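Local coordinates for protein bazooka, isoform C,LD29223p (PDB 5OAK) that binds, through the PDZ domain in this engineered fusion, the C-terminal motif of the cell polarity protein Par6, and may as a whole protein bind phosphatidylinositol and phosphatidic acid, at residues A[30-36]-A[49-55]; A[5-11]-A[84-90]; A[56-60]-A[78-83]. All blocks are in the same frame, centred on the assembly; numbering follows the deposited sequence.

Contact 1: residues A[30-36]-A[49-55]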
loop_
_atom_site.group_PDB
_atom_site.type_symbol
_atom_site.label_atom_id
_atom_site.label_comp_id
_atom_site.label_asym_id
_atom_site.label_seq_id
_atom_site.Cartn_x
_atom_site.Cartn_y
_atom_site.Cartn_z
ATOM N N GLY A 30 13.713 5.718 2.660
ATOM C CA GLY A 30 13.791 6.164 1.274
ATOM C C GLY A 30 12.472 6.441 0.629
ATOM O O GLY A 30 12.434 6.965 -0.483
ATOM N N GLY A 31 11.384 6.071 1.301
ATOM C CA GLY A 31 10.074 6.418 0.810
ATOM C C GLY A 31 9.236 5.209 0.541
ATOM O O GLY A 31 9.633 4.051 0.826
ATOM N N GLY A 32 8.021 5.451 0.063
ATOM C CA GLY A 32 7.066 4.356 0.014
ATOM C C GLY A 32 6.225 4.319 1.279
ATOM O O GLY A 32 6.205 5.271 2.051
ATOM N N LEU A 33 5.497 3.222 1.454
ATOM C CA LEU A 33 4.607 3.058 2.591
ATOM C C LEU A 33 5.053 1.839 3.362
ATOM O O LEU A 33 5.236 0.765 2.779
ATOM C CB LEU A 33 3.154 2.875 2.126
ATOM C CG LEU A 33 2.522 4.142 1.467
ATOM C CD1 LEU A 33 1.187 3.731 0.721
ATOM C CD2 LEU A 33 2.302 5.258 2.481
ATOM N N LEU A 34 5.179 1.972 4.672
ATOM C CA LEU A 34 5.523 0.844 5.544
ATOM C C LEU A 34 4.245 0.213 6.088
ATOM O O LEU A 34 3.407 0.884 6.657
ATOM C CB LEU A 34 6.420 1.348 6.686
ATOM C CG LEU A 34 7.018 0.354 7.653
ATOM C CD1 LEU A 34 7.886 -0.645 6.937
ATOM C CD2 LEU A 34 7.836 1.172 8.657
ATOM N N VAL A 35 4.073 -1.086 5.898
ATOM C CA VAL A 35 2.867 -1.741 6.411
ATOM C C VAL A 35 2.995 -1.968 7.922
ATOM O O VAL A 35 3.942 -2.615 8.379
ATOM C CB VAL A 35 2.637 -3.070 5.652
ATOM C CG1 VAL A 35 1.395 -3.835 6.244
ATOM C CG2 VAL A 35 2.431 -2.773 4.148
ATOM N N GLN A 36 2.059 -1.421 8.701
ATOM C CA GLN A 36 2.118 -1.624 10.143
ATOM C C GLN A 36 1.240 -2.784 10.585
ATOM O O GLN A 36 1.574 -3.509 11.516
ATOM C CB GLN A 36 1.679 -0.355 10.870
ATOM C CG GLN A 36 2.596 0.835 10.664
ATOM C CD GLN A 36 3.973 0.608 11.255
ATOM O OE1 GLN A 36 4.918 0.276 10.543
ATOM N NE2 GLN A 36 4.090 0.789 12.565
ATOM N N LEU A 49 0.181 -9.516 1.785
ATOM C CA LEU A 49 0.781 -8.367 2.460
ATOM C C LEU A 49 1.089 -8.743 3.913
ATOM O O LEU A 49 0.292 -9.441 4.577
ATOM C CB LEU A 49 -0.173 -7.167 2.435
ATOM C CG LEU A 49 -0.103 -6.250 1.237
ATOM C CD1 LEU A 49 -1.154 -5.192 1.424
ATOM C CD2 LEU A 49 1.239 -5.522 1.076
ATOM N N ARG A 50 2.217 -8.272 4.425
ATOM C CA ARG A 50 2.653 -8.545 5.798
ATOM C C ARG A 50 3.190 -7.305 6.480
ATOM O O ARG A 50 3.709 -6.396 5.821
ATOM C CB ARG A 50 3.721 -9.616 5.808
ATOM C CG ARG A 50 3.175 -10.933 5.321
ATOM C CD ARG A 50 3.974 -12.069 5.794
ATOM N NE ARG A 50 5.185 -12.181 5.014
ATOM C CZ ARG A 50 5.288 -12.849 3.871
ATOM N NH1 ARG A 50 4.227 -13.458 3.347
ATOM N NH2 ARG A 50 6.467 -12.909 3.263
ATOM N N ARG A 51 3.065 -7.277 7.808
ATOM C CA ARG A 51 3.695 -6.247 8.616
ATOM C C ARG A 51 5.180 -6.085 8.222
ATOM O O ARG A 51 5.883 -7.079 7.972
ATOM C CB ARG A 51 3.553 -6.580 10.097
ATOM C CG ARG A 51 4.256 -5.574 11.002
ATOM C CD ARG A 51 3.980 -5.824 12.482
ATOM N NE ARG A 51 4.894 -5.053 13.333
ATOM C CZ ARG A 51 4.759 -3.760 13.672
ATOM N NH1 ARG A 51 3.725 -3.026 13.234
ATOM N NH2 ARG A 51 5.672 -3.202 14.470
ATOM N N ASP A 52 5.630 -4.832 8.180
ATOM C CA ASP A 52 7.000 -4.442 7.799
ATOM C C ASP A 52 7.320 -4.572 6.286
ATOM O O ASP A 52 8.434 -4.234 5.879
ATOM C CB ASP A 52 8.051 -5.204 8.639
ATOM C CG ASP A 52 8.003 -4.833 10.115
ATOM O OD1 ASP A 52 7.781 -3.647 10.431
ATOM O OD2 ASP A 52 8.177 -5.744 10.962
ATOM N N ASP A 53 6.346 -4.951 5.450
ATOM C CA ASP A 53 6.507 -4.753 4.011
ATOM C C ASP A 53 6.690 -3.259 3.739
ATOM O O ASP A 53 6.005 -2.437 4.349
ATOM C CB ASP A 53 5.259 -5.149 3.244
ATOM C CG ASP A 53 5.049 -6.641 3.107
ATOM O OD1 ASP A 53 5.963 -7.470 3.408
ATOM O OD2 ASP A 53 3.939 -6.968 2.601
ATOM N N ARG A 54 7.547 -2.918 2.790
ATOM C CA ARG A 54 7.625 -1.560 2.284
ATOM C C ARG A 54 7.025 -1.539 0.887
ATOM O O ARG A 54 7.537 -2.173 -0.026
ATOM C CB ARG A 54 9.069 -1.062 2.244
ATOM C CG ARG A 54 9.192 0.385 1.801
ATOM C CD ARG A 54 10.452 1.041 2.338
ATOM N NE ARG A 54 11.631 0.593 1.616
ATOM C CZ ARG A 54 12.267 1.308 0.695
ATOM N NH1 ARG A 54 13.330 0.803 0.094
ATOM N NH2 ARG A 54 11.843 2.519 0.375
ATOM N N ILE A 55 5.926 -0.815 0.732
ATOM C CA ILE A 55 5.224 -0.750 -0.552
ATOM C C ILE A 55 5.918 0.308 -1.403
ATOM O O ILE A 55 6.004 1.469 -0.992
ATOM C CB ILE A 55 3.755 -0.368 -0.364
ATOM C CG1 ILE A 55 3.025 -1.484 0.409
ATOM C CG2 ILE A 55 3.127 -0.117 -1.737
ATOM C CD1 ILE A 55 1.629 -0.986 0.924
#
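Leu33 and Ile55 face each other as an antiparallel hydrogen-bonded pair with CA atoms 5.0 Å apart, Leu34 and Arg54 follow as a non-hydrogen-bonded pair, and beyond them strand 33-36 meets the type II turn Arg50-Asp53. Val35 grips this turn with both its backbone groups: its N donates to Asp53 O at 2.8 Å, and its O receives the N-H of Asp52. The Asp53 carboxylate braces the turn from inside. Its OD2 accepts the Arg50 N-H from above the carboxylate plane, and its OD1 forms a salt bridge with Arg90, so two partners fix its rotation.

Branching at CB lets Val35 fill two places at once. CG1, anti to the backbone N (chi1 177°), lies 3.5 Å from Arg50 O, while CG2 reaches Ile55 CD1 at 3.8 Å and, more distantly, Leu49 CD2. Leu34 lays CD1 against the carbonyl oxygens of Asp52 and Asp53. Two long arginines tie down the ends. Arg51, extended from CG to NE, crosses Gln36 at a slant, and its NH1 meets a lone pair of Gln36 O at 2.8 Å, with the oxygen in the guanidinium plane. Arg54 bends at chi3 (75°), which curls NH2 back to Gly31 O at 2.7 Å, tilted from the carbonyl plane. Gly30, Gly31 and Gly32 all adopt positive phi angles, suiting glycine, and the bare CA of Gly32 comes within 3.2 Å of Ile55 O.

Leu33 also packs on Val71 and Leu75 of helix 68-78, and on Leu115, in the Par6-derived motif fused to a second copy of the protein. Strand 33-38 lies between strands 21-25 and 54-58, the antiparallel order of the PDZ fold, whose peptide groove runs between strand 21-25 and helix 68-78.

Contact 2: residues A[5-11]-A[84-90]; sequences DGEMLLI and LRVRVLR
The buried, tightly packed face of this antiparallel strand pair is carried by Leu9, Ile11, Leu84, Val86 and Val88. Leu9 exchanges two backbone hydrogen bonds with Val86, and the same pattern joins Glu7 to Val88 and Ile11 to Leu84. Branched aliphatic residues suit this inner face: the Leu9 side chain crosses that of Val88 at about a right angle, its CD1 3.8 Å from Val88 CG2, and Ile11 CD1 meets Val86 CG2 at 4.2 Å. Leu49 packs on Leu9, Ile11 and Val88, and Ile55 covers the two valines.

At the end of this face Glu7 forms a salt bridge with Arg90. NE, with OE2 near the guanidinium plane, bonds to that oxygen at 2.7 Å from well above the carboxylate plane, the two groups being turned 76° apart; the second bond, NH2 to OE1 at 3.4 Å, is weak. Arg90 NH1 bonds to Asp53 OD1 and Arg48 O.

The other face is looser and partly open to solvent. Flexible Met8, modelled in two conformations, in one of them bends at chi2 and chi3 and lays SD 4.0 Å from Arg87 CB. Arg87 is the firmer element: a bend at chi3 (60°) brings NH1 to Asp5 O at 2.9 Å, the oxygen lying in the guanidinium plane, and its NE pairs with Glu57. Gly6, at positive phi, places its CA against Leu89 CD2.

Pairing of the first and last strands, so that the two ends of the domain lie side by side, is characteristic of the PDZ fold.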
loop_
_atom_site.group_PDB
_atom_site.type_symbol
_atom_site.label_atom_id
_atom_site.label_comp_id
_atom_site.label_asym_id
_atom_site.label_seq_id
_atom_site.Cartn_x
_atom_site.Cartn_y
_atom_site.Cartn_z
ATOM N N ASP A 5 14.018 -5.978 -7.145
ATOM C CA ASP A 5 12.868 -5.059 -7.114
ATOM C C ASP A 5 11.713 -5.553 -6.243
ATOM O O ASP A 5 10.641 -4.973 -6.242
ATOM C CB ASP A 5 12.356 -4.730 -8.536
ATOM C CG ASP A 5 11.755 -5.911 -9.253
ATOM O OD1 ASP A 5 11.696 -7.028 -8.691
ATOM O OD2 ASP A 5 11.342 -5.712 -10.424
ATOM N N GLY A 6 11.935 -6.599 -5.481
ATOM C CA GLY A 6 10.878 -7.028 -4.569
ATOM C C GLY A 6 9.879 -7.955 -5.209
ATOM O O GLY A 6 10.203 -8.653 -6.184
ATOM N N GLU A 7 8.692 -8.011 -4.624
ATOM C CA GLU A 7 7.690 -8.997 -5.017
ATOM C C GLU A 7 6.436 -8.278 -5.440
ATOM O O GLU A 7 6.049 -7.320 -4.786
ATOM C CB GLU A 7 7.297 -9.953 -3.858
ATOM C CG GLU A 7 8.367 -10.488 -2.928
ATOM C CD GLU A 7 7.738 -11.499 -1.982
ATOM O OE1 GLU A 7 6.656 -12.023 -2.343
ATOM O OE2 GLU A 7 8.281 -11.738 -0.892
ATOM N N MET A 8 5.810 -8.725 -6.511
ATOM C CA MET A 8 4.539 -8.117 -6.900
ATOM C C MET A 8 3.380 -8.939 -6.328
ATOM O O MET A 8 3.271 -10.158 -6.522
ATOM C CB MET A 8 4.432 -7.988 -8.426
ATOM C CG MET A 8 3.185 -7.221 -8.901
ATOM S SD MET A 8 3.278 -5.434 -8.585
ATOM C CE MET A 8 4.436 -4.892 -9.869
ATOM N N LEU A 9 2.534 -8.242 -5.583
ATOM C CA LEU A 9 1.365 -8.825 -4.937
ATOM C C LEU A 9 0.103 -8.333 -5.627
ATOM O O LEU A 9 0.081 -7.267 -6.250
ATOM C CB LEU A 9 1.292 -8.424 -3.458
ATOM C CG LEU A 9 2.566 -8.719 -2.666
ATOM C CD1 LEU A 9 2.394 -8.310 -1.183
ATOM C CD2 LEU A 9 2.993 -10.183 -2.804
ATOM N N LEU A 10 -0.967 -9.102 -5.460
ATOM C CA LEU A 10 -2.259 -8.725 -6.030
ATOM C C LEU A 10 -3.270 -8.706 -4.905
ATOM O O LEU A 10 -3.424 -9.721 -4.192
ATOM C CB LEU A 10 -2.681 -9.728 -7.089
ATOM C CG LEU A 10 -4.054 -9.507 -7.694
ATOM C CD1 LEU A 10 -4.129 -8.204 -8.477
ATOM C CD2 LEU A 10 -4.418 -10.661 -8.580
ATOM N N ILE A 11 -3.923 -7.568 -4.711
ATOM C CA ILE A 11 -5.008 -7.464 -3.727
ATOM C C ILE A 11 -6.291 -7.197 -4.487
ATOM O O ILE A 11 -6.365 -6.217 -5.243
ATOM C CB ILE A 11 -4.766 -6.302 -2.715
ATOM C CG1 ILE A 11 -3.482 -6.530 -1.966
ATOM C CG2 ILE A 11 -5.895 -6.195 -1.698
ATOM C CD1 ILE A 11 -3.186 -5.305 -1.102
ATOM N N LEU A 84 -5.519 -4.075 -6.900
ATOM C CA LEU A 84 -4.284 -3.344 -6.647
ATOM C C LEU A 84 -3.112 -4.270 -6.882
ATOM O O LEU A 84 -3.004 -5.318 -6.221
ATOM C CB LEU A 84 -4.215 -2.846 -5.202
ATOM C CG LEU A 84 -5.405 -2.081 -4.627
ATOM C CD1 LEU A 84 -5.095 -1.660 -3.201
ATOM C CD2 LEU A 84 -5.699 -0.882 -5.462
ATOM N N ARG A 85 -2.225 -3.872 -7.756
ATOM C CA ARG A 85 -0.965 -4.571 -7.984
ATOM C C ARG A 85 0.084 -3.822 -7.175
ATOM O O ARG A 85 0.386 -2.667 -7.474
ATOM C CB ARG A 85 -0.631 -4.602 -9.477
ATOM C CG ARG A 85 -1.679 -5.416 -10.243
ATOM C CD ARG A 85 -1.663 -5.210 -11.741
ATOM N NE ARG A 85 -1.778 -3.810 -12.152
ATOM C CZ ARG A 85 -2.906 -3.098 -12.159
ATOM N NH1 ARG A 85 -4.076 -3.624 -11.729
ATOM N NH2 ARG A 85 -2.850 -1.837 -12.575
ATOM N N VAL A 86 0.612 -4.456 -6.140
ATOM C CA VAL A 86 1.426 -3.743 -5.151
ATOM C C VAL A 86 2.799 -4.346 -5.102
ATOM O O VAL A 86 2.938 -5.556 -4.869
ATOM C CB VAL A 86 0.730 -3.877 -3.767
ATOM C CG1 VAL A 86 1.465 -3.100 -2.694
ATOM C CG2 VAL A 86 -0.720 -3.390 -3.865
ATOM N N ARG A 87 3.830 -3.554 -5.342
ATOM C CA ARG A 87 5.181 -4.103 -5.301
ATOM C C ARG A 87 5.797 -3.817 -3.949
ATOM O O ARG A 87 5.776 -2.647 -3.507
ATOM C CB ARG A 87 6.054 -3.490 -6.420
ATOM C CG ARG A 87 7.424 -4.126 -6.443
ATOM C CD ARG A 87 8.158 -3.792 -7.782
ATOM N NE ARG A 87 8.328 -2.360 -7.977
ATOM C CZ ARG A 87 9.335 -1.613 -7.514
ATOM N NH1 ARG A 87 10.302 -2.174 -6.779
ATOM N NH2 ARG A 87 9.346 -0.273 -7.770
ATOM N N VAL A 88 6.281 -4.864 -3.261
ATOM C CA VAL A 88 6.805 -4.677 -1.914
ATOM C C VAL A 88 8.249 -5.208 -1.757
ATOM O O VAL A 88 8.645 -6.144 -2.441
ATOM C CB VAL A 88 5.904 -5.358 -0.815
ATOM C CG1 VAL A 88 4.472 -4.840 -0.897
ATOM C CG2 VAL A 88 5.927 -6.875 -0.930
ATOM N N LEU A 89 8.984 -4.617 -0.817
ATOM C CA LEU A 89 10.171 -5.253 -0.248
ATOM C C LEU A 89 9.790 -5.818 1.093
ATOM O O LEU A 89 9.228 -5.088 1.925
ATOM C CB LEU A 89 11.299 -4.239 -0.055
ATOM C CG LEU A 89 12.074 -3.818 -1.269
ATOM C CD1 LEU A 89 13.152 -2.773 -0.889
ATOM C CD2 LEU A 89 12.711 -5.059 -1.930
ATOM N N ARG A 90 10.118 -7.076 1.345
ATOM C CA ARG A 90 9.752 -7.695 2.620
ATOM C C ARG A 90 10.640 -7.155 3.744
ATOM O O ARG A 90 11.782 -6.816 3.489
ATOM C CB ARG A 90 9.907 -9.203 2.524
ATOM C CG ARG A 90 9.012 -9.850 1.480
ATOM C CD ARG A 90 7.569 -9.627 1.789
ATOM N NE ARG A 90 6.723 -10.524 0.998
ATOM C CZ ARG A 90 5.409 -10.576 1.131
ATOM N NH1 ARG A 90 4.835 -9.726 1.980
ATOM N NH2 ARG A 90 4.668 -11.436 0.411
#

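Contact 3: residues A[56-60]-A[78-83]; sequences LEING and ALESSE
Apolar contact between Ile58 and Ala78 is slight but close. CG2 of Ile58, anti to its own backbone N, points at Ala78 CB across 3.7 Å. The small Ala78 methyl meets Ile58 at the C-terminal end of helix 68-78, where the helix comes against the sheet; its CB is also 3.8 Å from Asn59 ND2.

The polar part centres on the Asn59 amide, whose two ends grip the backbone of strand 83-89 at two points. ND2 gives a weak hydrogen bond to Glu83 O, 3.4 Å away with an angle of 155° at the hydrogen, and OD1 accepts the N-H of Arg85, its stronger partner. Asparagine suits the place twice over: its side chain can donate and accept together, and it tolerates the left-handed backbone conformation found here (phi 50°).

Turn bonding shapes the other segment. Ala78 to Ser81 form a type I turn, closed by Ser81 N to Ala78 O at 2.9 Å. The short Ser81 side chain keeps its OG inside the bend, 2.7 Å from Ala78 O and 2.9 Å from Glu83 O, close to the Asn59 amide. Asn13 ND2 binds the carbonyl oxygens of Leu79 and Ser81 and so links this turn to the rest of the domain.

The contact thus lies where strand 54-58 ends, beside the connection that leads from helix 68-78 into strand 83-89, its neighbour in the sheet.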
loop_
_atom_site.group_PDB
_atom_site.type_symbol
_atom_site.label_atom_id
_atom_site.label_comp_id
_atom_site.label_asym_id
_atom_site.label_seq_id
_atom_site.Cartn_x
_atom_site.Cartn_y
_atom_site.Cartn_z
ATOM N N LEU A 56 6.387 -0.079 -2.585
ATOM C CA LEU A 56 7.151 0.807 -3.456
ATOM C C LEU A 56 6.361 1.316 -4.655
ATOM O O LEU A 56 6.722 2.322 -5.253
ATOM C CB LEU A 56 8.402 0.089 -3.952
ATOM C CG LEU A 56 9.361 -0.394 -2.868
ATOM C CD1 LEU A 56 10.598 -0.999 -3.509
ATOM C CD2 LEU A 56 9.737 0.756 -1.952
ATOM N N GLU A 57 5.301 0.610 -5.015
ATOM C CA GLU A 57 4.624 0.900 -6.281
ATOM C C GLU A 57 3.209 0.380 -6.212
ATOM O O GLU A 57 2.978 -0.722 -5.650
ATOM C CB GLU A 57 5.402 0.248 -7.450
ATOM C CG GLU A 57 4.878 0.500 -8.844
ATOM C CD GLU A 57 5.796 -0.107 -9.911
ATOM O OE1 GLU A 57 5.389 -0.261 -11.082
ATOM O OE2 GLU A 57 6.948 -0.432 -9.570
ATOM N N ILE A 58 2.259 1.140 -6.765
ATOM C CA ILE A 58 0.861 0.700 -6.775
ATOM C C ILE A 58 0.318 0.894 -8.167
ATOM O O ILE A 58 0.351 2.006 -8.680
ATOM C CB ILE A 58 -0.016 1.474 -5.754
ATOM C CG1 ILE A 58 0.566 1.280 -4.347
ATOM C CG2 ILE A 58 -1.494 0.934 -5.815
ATOM C CD1 ILE A 58 -0.128 2.105 -3.319
ATOM N N ASN A 59 -0.147 -0.194 -8.787
ATOM C CA ASN A 59 -0.718 -0.147 -10.141
ATOM C C ASN A 59 0.216 0.593 -11.094
ATOM O O ASN A 59 -0.194 1.448 -11.901
ATOM C CB ASN A 59 -2.125 0.467 -10.140
ATOM C CG ASN A 59 -3.125 -0.471 -9.535
ATOM O OD1 ASN A 59 -2.765 -1.564 -9.183
ATOM N ND2 ASN A 59 -4.371 -0.068 -9.413
ATOM N N GLY A 60 1.501 0.274 -10.973
ATOM C CA GLY A 60 2.514 0.801 -11.878
ATOM C C GLY A 60 3.049 2.187 -11.578
ATOM O O GLY A 60 3.970 2.650 -12.262
ATOM N N ALA A 78 -6.076 4.478 -7.251
ATOM C CA ALA A 78 -5.970 3.041 -7.370
ATOM C C ALA A 78 -7.198 2.367 -6.786
ATOM O O ALA A 78 -7.606 1.287 -7.267
ATOM C CB ALA A 78 -4.709 2.540 -6.644
ATOM N N LEU A 79 -7.776 2.965 -5.731
ATOM C CA LEU A 79 -8.945 2.358 -5.078
ATOM C C LEU A 79 -10.203 2.497 -5.922
ATOM O O LEU A 79 -11.251 1.915 -5.560
ATOM C CB LEU A 79 -9.177 2.952 -3.670
ATOM C CG LEU A 79 -8.097 2.480 -2.672
ATOM C CD1 LEU A 79 -8.146 3.324 -1.418
ATOM C CD2 LEU A 79 -8.191 0.970 -2.352
ATOM N N GLU A 80 -10.124 3.207 -7.048
ATOM C CA GLU A 80 -11.205 3.186 -8.028
ATOM C C GLU A 80 -11.133 1.979 -8.929
ATOM O O GLU A 80 -12.083 1.735 -9.686
ATOM C CB GLU A 80 -11.202 4.465 -8.904
ATOM C CG GLU A 80 -11.452 5.747 -8.099
ATOM C CD GLU A 80 -12.886 5.894 -7.600
ATOM O OE1 GLU A 80 -13.808 5.255 -8.165
ATOM O OE2 GLU A 80 -13.092 6.683 -6.651
ATOM N N SER A 81 -10.026 1.228 -8.886
ATOM C CA SER A 81 -9.883 0.100 -9.809
ATOM C C SER A 81 -10.225 -1.239 -9.135
ATOM O O SER A 81 -10.378 -1.327 -7.904
ATOM C CB SER A 81 -8.483 0.066 -10.402
ATOM O OG SER A 81 -7.586 -0.386 -9.423
ATOM N N SER A 82 -10.390 -2.278 -9.945
ATOM C CA SER A 82 -10.890 -3.570 -9.441
ATOM C C SER A 82 -9.862 -4.354 -8.635
ATOM O O SER A 82 -10.202 -5.286 -7.923
ATOM C CB SER A 82 -11.385 -4.426 -10.608
ATOM O OG SER A 82 -10.289 -4.756 -11.438
ATOM N N GLU A 83 -8.587 -3.999 -8.744
ATOM C CA GLU A 83 -7.551 -4.670 -7.994
ATOM C C GLU A 83 -6.345 -3.774 -7.887
ATOM O O GLU A 83 -6.174 -2.843 -8.659
ATOM C CB GLU A 83 -7.165 -5.978 -8.637
ATOM C CG GLU A 83 -6.604 -5.769 -9.982
ATOM C CD GLU A 83 -6.542 -7.011 -10.790
ATOM O OE1 GLU A 83 -5.625 -7.080 -11.624
ATOM O OE2 GLU A 83 -7.416 -7.885 -10.589
#

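How the contacts relate
Strand 54-58 runs through both contact 1 and contact 3, while strand 83-89, paired with it in the sheet, is the second strand of contact 2. Contacts 1 and 2 share the hydrophobic interior, where Leu49 CD1 packs on Ile11 CD1 and Ile55 CG2 on Val86 CG1, and each has a more exposed outer side, combining sheet hydrogen bonding with arginines at its edges. Contact 3 is much smaller and without such pairing, with only Ile58 and Ala78 buried, relying on one apolar touch and a polar cluster at the end of the strand. Contacts 1 and 3 lie on opposite sides of the chain's centre, and both are nested within the sequence loop that contact 2 closes.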